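Local structure of sensor kinase CusS (Escherichia coli, 5KU5) at residues Y46-G58 with K125-D137. The protein senses copper and silver ions in the periplasm as a membrane-bound histidine kinase and phosphorylates its response regulator CusR. Residues are numbered along the deposited sequence; the frame is centred on the assembly and turned at random.
Sequences YSNVLISLADSQG and KPIYTLYIALSID. With AG (silver ion), chain E.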
loop_
_atom_site.group_PDB
_atom_site.type_symbol
_atom_site.label_atom_id
_atom_site.label_comp_id
_atom_site.label_asym_id
_atom_site.label_seq_id
_atom_site.Cartn_x
_atom_site.Cartn_y
_atom_site.Cartn_z
ATOM N N TYR A 46 7.042 1.535 6.510
ATOM C CA TYR A 46 6.521 0.350 5.809
ATOM C C TYR A 46 6.315 -0.850 6.739
ATOM O O TYR A 46 7.187 -1.171 7.547
ATOM C CB TYR A 46 7.455 -0.093 4.664
ATOM C CG TYR A 46 7.572 0.820 3.448
ATOM C CD1 TYR A 46 6.539 1.689 3.061
ATOM C CD2 TYR A 46 8.712 0.765 2.643
ATOM C CE1 TYR A 46 6.663 2.496 1.933
ATOM C CE2 TYR A 46 8.844 1.568 1.517
ATOM C CZ TYR A 46 7.819 2.431 1.164
ATOM O OH TYR A 46 7.955 3.217 0.044
ATOM N N SER A 47 5.171 -1.520 6.590
ATOM C CA SER A 47 4.843 -2.722 7.367
ATOM C C SER A 47 5.246 -4.030 6.672
ATOM O O SER A 47 5.495 -5.035 7.344
ATOM C CB SER A 47 3.340 -2.762 7.657
ATOM O OG SER A 47 2.602 -3.138 6.502
ATOM N N ASN A 48 5.283 -4.018 5.338
ATOM C CA ASN A 48 5.472 -5.236 4.534
ATOM C C ASN A 48 6.481 -5.106 3.375
ATOM O O ASN A 48 6.468 -5.922 2.448
ATOM C CB ASN A 48 4.106 -5.685 3.998
ATOM C CG ASN A 48 3.496 -4.690 3.014
ATOM O OD1 ASN A 48 3.838 -3.504 3.005
ATOM N ND2 ASN A 48 2.583 -5.172 2.185
ATOM N N VAL A 49 7.348 -4.096 3.432
ATOM C CA VAL A 49 8.318 -3.826 2.372
ATOM C C VAL A 49 9.698 -3.576 2.981
ATOM O O VAL A 49 9.826 -2.854 3.972
ATOM C CB VAL A 49 7.894 -2.609 1.510
ATOM C CG1 VAL A 49 8.987 -2.210 0.519
ATOM C CG2 VAL A 49 6.601 -2.912 0.769
ATOM N N LEU A 50 10.717 -4.193 2.387
ATOM C CA LEU A 50 12.114 -3.909 2.707
ATOM C C LEU A 50 12.770 -3.347 1.461
ATOM O O LEU A 50 12.447 -3.767 0.344
ATOM C CB LEU A 50 12.847 -5.179 3.130
ATOM C CG LEU A 50 12.381 -5.843 4.424
ATOM C CD1 LEU A 50 13.061 -7.194 4.574
ATOM C CD2 LEU A 50 12.653 -4.958 5.633
ATOM N N ILE A 51 13.674 -2.387 1.649
ATOM C CA ILE A 51 14.446 -1.846 0.536
ATOM C C ILE A 51 15.933 -1.800 0.878
ATOM O O ILE A 51 16.314 -1.791 2.052
ATOM C CB ILE A 51 13.927 -0.456 0.067
ATOM C CG1 ILE A 51 14.343 0.676 1.019
ATOM C CG2 ILE A 51 12.413 -0.470 -0.119
ATOM C CD1 ILE A 51 15.550 1.468 0.554
ATOM N N SER A 52 16.755 -1.781 -0.166
ATOM C CA SER A 52 18.190 -1.575 -0.037
ATOM C C SER A 52 18.678 -0.708 -1.189
ATOM O O SER A 52 18.329 -0.955 -2.346
ATOM C CB SER A 52 18.931 -2.907 -0.046
ATOM O OG SER A 52 20.325 -2.702 0.135
ATOM N N LEU A 53 19.479 0.302 -0.861
ATOM C CA LEU A 53 20.026 1.225 -1.839
ATOM C C LEU A 53 21.533 1.002 -1.929
ATOM O O LEU A 53 22.247 1.150 -0.933
ATOM C CB LEU A 53 19.712 2.666 -1.430
ATOM C CG LEU A 53 19.914 3.746 -2.497
ATOM C CD1 LEU A 53 18.901 3.597 -3.625
ATOM C CD2 LEU A 53 19.819 5.129 -1.870
ATOM N N ALA A 54 21.995 0.621 -3.119
ATOM C CA ALA A 54 23.413 0.395 -3.387
ATOM C C ALA A 54 23.993 1.590 -4.132
ATOM O O ALA A 54 23.291 2.233 -4.917
ATOM C CB ALA A 54 23.598 -0.874 -4.203
ATOM N N ASP A 55 25.273 1.876 -3.887
ATOM C CA ASP A 55 25.974 2.976 -4.561
ATOM C C ASP A 55 26.559 2.525 -5.906
ATOM O O ASP A 55 26.366 1.380 -6.317
ATOM C CB ASP A 55 27.040 3.602 -3.633
ATOM C CG ASP A 55 28.248 2.696 -3.369
ATOM O OD1 ASP A 55 28.324 1.561 -3.885
ATOM O OD2 ASP A 55 29.138 3.142 -2.616
ATOM N N SER A 56 27.265 3.433 -6.579
ATOM C CA SER A 56 27.946 3.157 -7.857
ATOM C C SER A 56 28.828 1.896 -7.867
ATOM O O SER A 56 28.871 1.182 -8.871
ATOM C CB SER A 56 28.787 4.376 -8.261
ATOM O OG SER A 56 29.607 4.102 -9.384
ATOM N N GLN A 57 29.514 1.625 -6.757
ATOM C CA GLN A 57 30.408 0.458 -6.641
ATOM C C GLN A 57 29.706 -0.820 -6.143
ATOM O O GLN A 57 30.369 -1.831 -5.900
ATOM C CB GLN A 57 31.604 0.786 -5.727
ATOM C CG GLN A 57 32.602 1.776 -6.319
ATOM C CD GLN A 57 32.136 3.219 -6.249
ATOM O OE1 GLN A 57 31.956 3.872 -7.278
ATOM N NE2 GLN A 57 31.931 3.723 -5.037
ATOM N N GLY A 58 28.381 -0.783 -6.003
ATOM C CA GLY A 58 27.615 -1.935 -5.536
ATOM C C GLY A 58 27.697 -2.168 -4.037
ATOM O O GLY A 58 27.515 -3.298 -3.581
ATOM N N LYS A 125 24.933 8.114 -16.045
ATOM C CA LYS A 125 24.480 6.891 -15.369
ATOM C C LYS A 125 23.971 7.225 -13.955
ATOM O O LYS A 125 24.638 7.971 -13.234
ATOM C CB LYS A 125 25.623 5.878 -15.285
ATOM C CG LYS A 125 25.197 4.498 -14.804
ATOM C CD LYS A 125 26.357 3.520 -14.834
ATOM C CE LYS A 125 25.922 2.131 -14.397
ATOM N NZ LYS A 125 27.090 1.222 -14.227
ATOM N N PRO A 126 22.799 6.675 -13.552
ATOM C CA PRO A 126 22.308 6.939 -12.190
ATOM C C PRO A 126 23.251 6.421 -11.099
ATOM O O PRO A 126 23.824 5.342 -11.246
ATOM C CB PRO A 126 20.967 6.197 -12.146
ATOM C CG PRO A 126 20.537 6.113 -13.569
ATOM C CD PRO A 126 21.808 5.912 -14.336
ATOM N N ILE A 127 23.412 7.203 -10.034
ATOM C CA ILE A 127 24.358 6.872 -8.955
ATOM C C ILE A 127 23.944 5.697 -8.059
ATOM O O ILE A 127 24.806 5.104 -7.408
ATOM C CB ILE A 127 24.702 8.097 -8.060
ATOM C CG1 ILE A 127 23.463 8.663 -7.346
ATOM C CG2 ILE A 127 25.399 9.175 -8.883
ATOM C CD1 ILE A 127 23.776 9.790 -6.384
ATOM N N TYR A 128 22.649 5.366 -8.018
ATOM C CA TYR A 128 22.154 4.289 -7.152
ATOM C C TYR A 128 21.516 3.133 -7.915
ATOM O O TYR A 128 21.077 3.289 -9.053
ATOM C CB TYR A 128 21.101 4.811 -6.175
ATOM C CG TYR A 128 21.522 5.950 -5.271
ATOM C CD1 TYR A 128 22.674 5.864 -4.485
ATOM C CD2 TYR A 128 20.730 7.096 -5.154
ATOM C CE1 TYR A 128 23.042 6.905 -3.638
ATOM C CE2 TYR A 128 21.088 8.137 -4.310
ATOM C CZ TYR A 128 22.240 8.040 -3.553
ATOM O OH TYR A 128 22.582 9.080 -2.719
ATOM N N THR A 129 21.470 1.975 -7.260
ATOM C CA THR A 129 20.592 0.875 -7.645
ATOM C C THR A 129 19.692 0.607 -6.447
ATOM O O THR A 129 20.177 0.256 -5.374
ATOM C CB THR A 129 21.375 -0.396 -8.014
ATOM O OG1 THR A 129 22.271 -0.102 -9.088
ATOM C CG2 THR A 129 20.433 -1.519 -8.461
ATOM N N LEU A 130 18.390 0.800 -6.638
ATOM C CA LEU A 130 17.387 0.571 -5.600
ATOM C C LEU A 130 16.859 -0.857 -5.699
ATOM O O LEU A 130 16.433 -1.280 -6.770
ATOM C CB LEU A 130 16.227 1.557 -5.764
ATOM C CG LEU A 130 15.030 1.427 -4.817
ATOM C CD1 LEU A 130 15.446 1.590 -3.359
ATOM C CD2 LEU A 130 13.971 2.444 -5.194
ATOM N N TYR A 131 16.895 -1.583 -4.581
ATOM C CA TYR A 131 16.310 -2.920 -4.463
ATOM C C TYR A 131 15.066 -2.820 -3.585
ATOM O O TYR A 131 15.121 -2.212 -2.517
ATOM C CB TYR A 131 17.309 -3.888 -3.827
ATOM C CG TYR A 131 18.533 -4.155 -4.672
ATOM C CD1 TYR A 131 19.579 -3.236 -4.728
ATOM C CD2 TYR A 131 18.653 -5.333 -5.414
ATOM C CE1 TYR A 131 20.707 -3.477 -5.498
ATOM C CE2 TYR A 131 19.777 -5.581 -6.190
ATOM C CZ TYR A 131 20.799 -4.651 -6.231
ATOM O OH TYR A 131 21.920 -4.887 -6.995
ATOM N N ILE A 132 13.961 -3.411 -4.041
ATOM C CA ILE A 132 12.665 -3.347 -3.352
ATOM C C ILE A 132 12.156 -4.771 -3.154
ATOM O O ILE A 132 12.075 -5.519 -4.120
ATOM C CB ILE A 132 11.606 -2.579 -4.182
ATOM C CG1 ILE A 132 12.142 -1.214 -4.641
ATOM C CG2 ILE A 132 10.320 -2.400 -3.373
ATOM C CD1 ILE A 132 11.298 -0.545 -5.708
ATOM N N ALA A 133 11.800 -5.125 -1.917
ATOM C CA ALA A 133 11.261 -6.444 -1.583
ATOM C C ALA A 133 9.884 -6.309 -0.927
ATOM O O ALA A 133 9.752 -5.636 0.090
ATOM C CB ALA A 133 12.217 -7.179 -0.658
ATOM N N LEU A 134 8.874 -6.957 -1.513
ATOM C CA LEU A 134 7.499 -6.962 -0.994
ATOM C C LEU A 134 7.172 -8.331 -0.401
ATOM O O LEU A 134 7.467 -9.358 -1.013
ATOM C CB LEU A 134 6.501 -6.641 -2.115
ATOM C CG LEU A 134 5.002 -6.698 -1.783
ATOM C CD1 LEU A 134 4.636 -5.617 -0.780
ATOM C CD2 LEU A 134 4.160 -6.557 -3.041
ATOM N N SER A 135 6.546 -8.337 0.775
ATOM C CA SER A 135 6.199 -9.581 1.468
ATOM C C SER A 135 5.154 -10.395 0.708
ATOM O O SER A 135 4.124 -9.859 0.300
ATOM C CB SER A 135 5.675 -9.297 2.877
ATOM O OG SER A 135 5.180 -10.487 3.474
ATOM N N ILE A 136 5.427 -11.687 0.544
ATOM C CA ILE A 136 4.505 -12.613 -0.123
ATOM C C ILE A 136 4.032 -13.741 0.800
ATOM O O ILE A 136 3.452 -14.718 0.333
ATOM C CB ILE A 136 5.127 -13.194 -1.421
ATOM C CG1 ILE A 136 6.314 -14.124 -1.132
ATOM C CG2 ILE A 136 5.569 -12.062 -2.333
ATOM C CD1 ILE A 136 6.827 -14.861 -2.354
ATOM N N ASP A 137 4.254 -13.600 2.105
ATOM C CA ASP A 137 3.944 -14.675 3.056
ATOM C C ASP A 137 2.459 -15.012 3.088
ATOM O O ASP A 137 2.095 -16.186 3.165
ATOM C CB ASP A 137 4.422 -14.323 4.465
ATOM C CG ASP A 137 5.924 -14.166 4.542
ATOM O OD1 ASP A 137 6.443 -13.156 4.023
ATOM O OD2 ASP A 137 6.589 -15.043 5.125
HETATM AG AG AG E . 7.135 -6.870 7.720
HETATM O O HOH W 1 24.514 -0.165 -7.901
HETATM O O HOH W 2 27.163 6.036 -5.953
#
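In the antiparallel sheet of the PDC-fold periplasmic sensor domain of CusS, strand 49-54 pairs with strand 128-135, L50, S52 and A54 facing A133, Y131 and T129 as hydrogen-bonded pairs. A133 N reaches L50 O at 2.7 Å, and the bond from A54 N to T129 O is nearly straight (176°). V49, I51 and L53 share one face with L130, I132 and L134; helix 2-25 packs there through L14 and L21. With CG of L53 anti to the backbone N (chi1 -166°), the branch turns toward Y128. CD2 sits over the ring face in a CH-pi contact, 3.8 Å from the centroid. I127 CG1 covers the opposite ring face, so the ring is clamped between two aliphatic groups. With an alanine at Y128 the ring is gone, and L53 CD2 and I127 CG1 would probably be left facing a gap, the L53 side chain free to turn. On the sheet face that carries L50, S52 and A54, A54 CB meets the edge of the Y131 ring at CE1 (4.1 Å), while S52 OG is hydrogen-bonded to D69 OD1. Just before N48, whose O accepts a hydrogen bond from S135 N, S47 O binds silver at 2.5 Å, with M96 SD and H108 ND1 as further ligands.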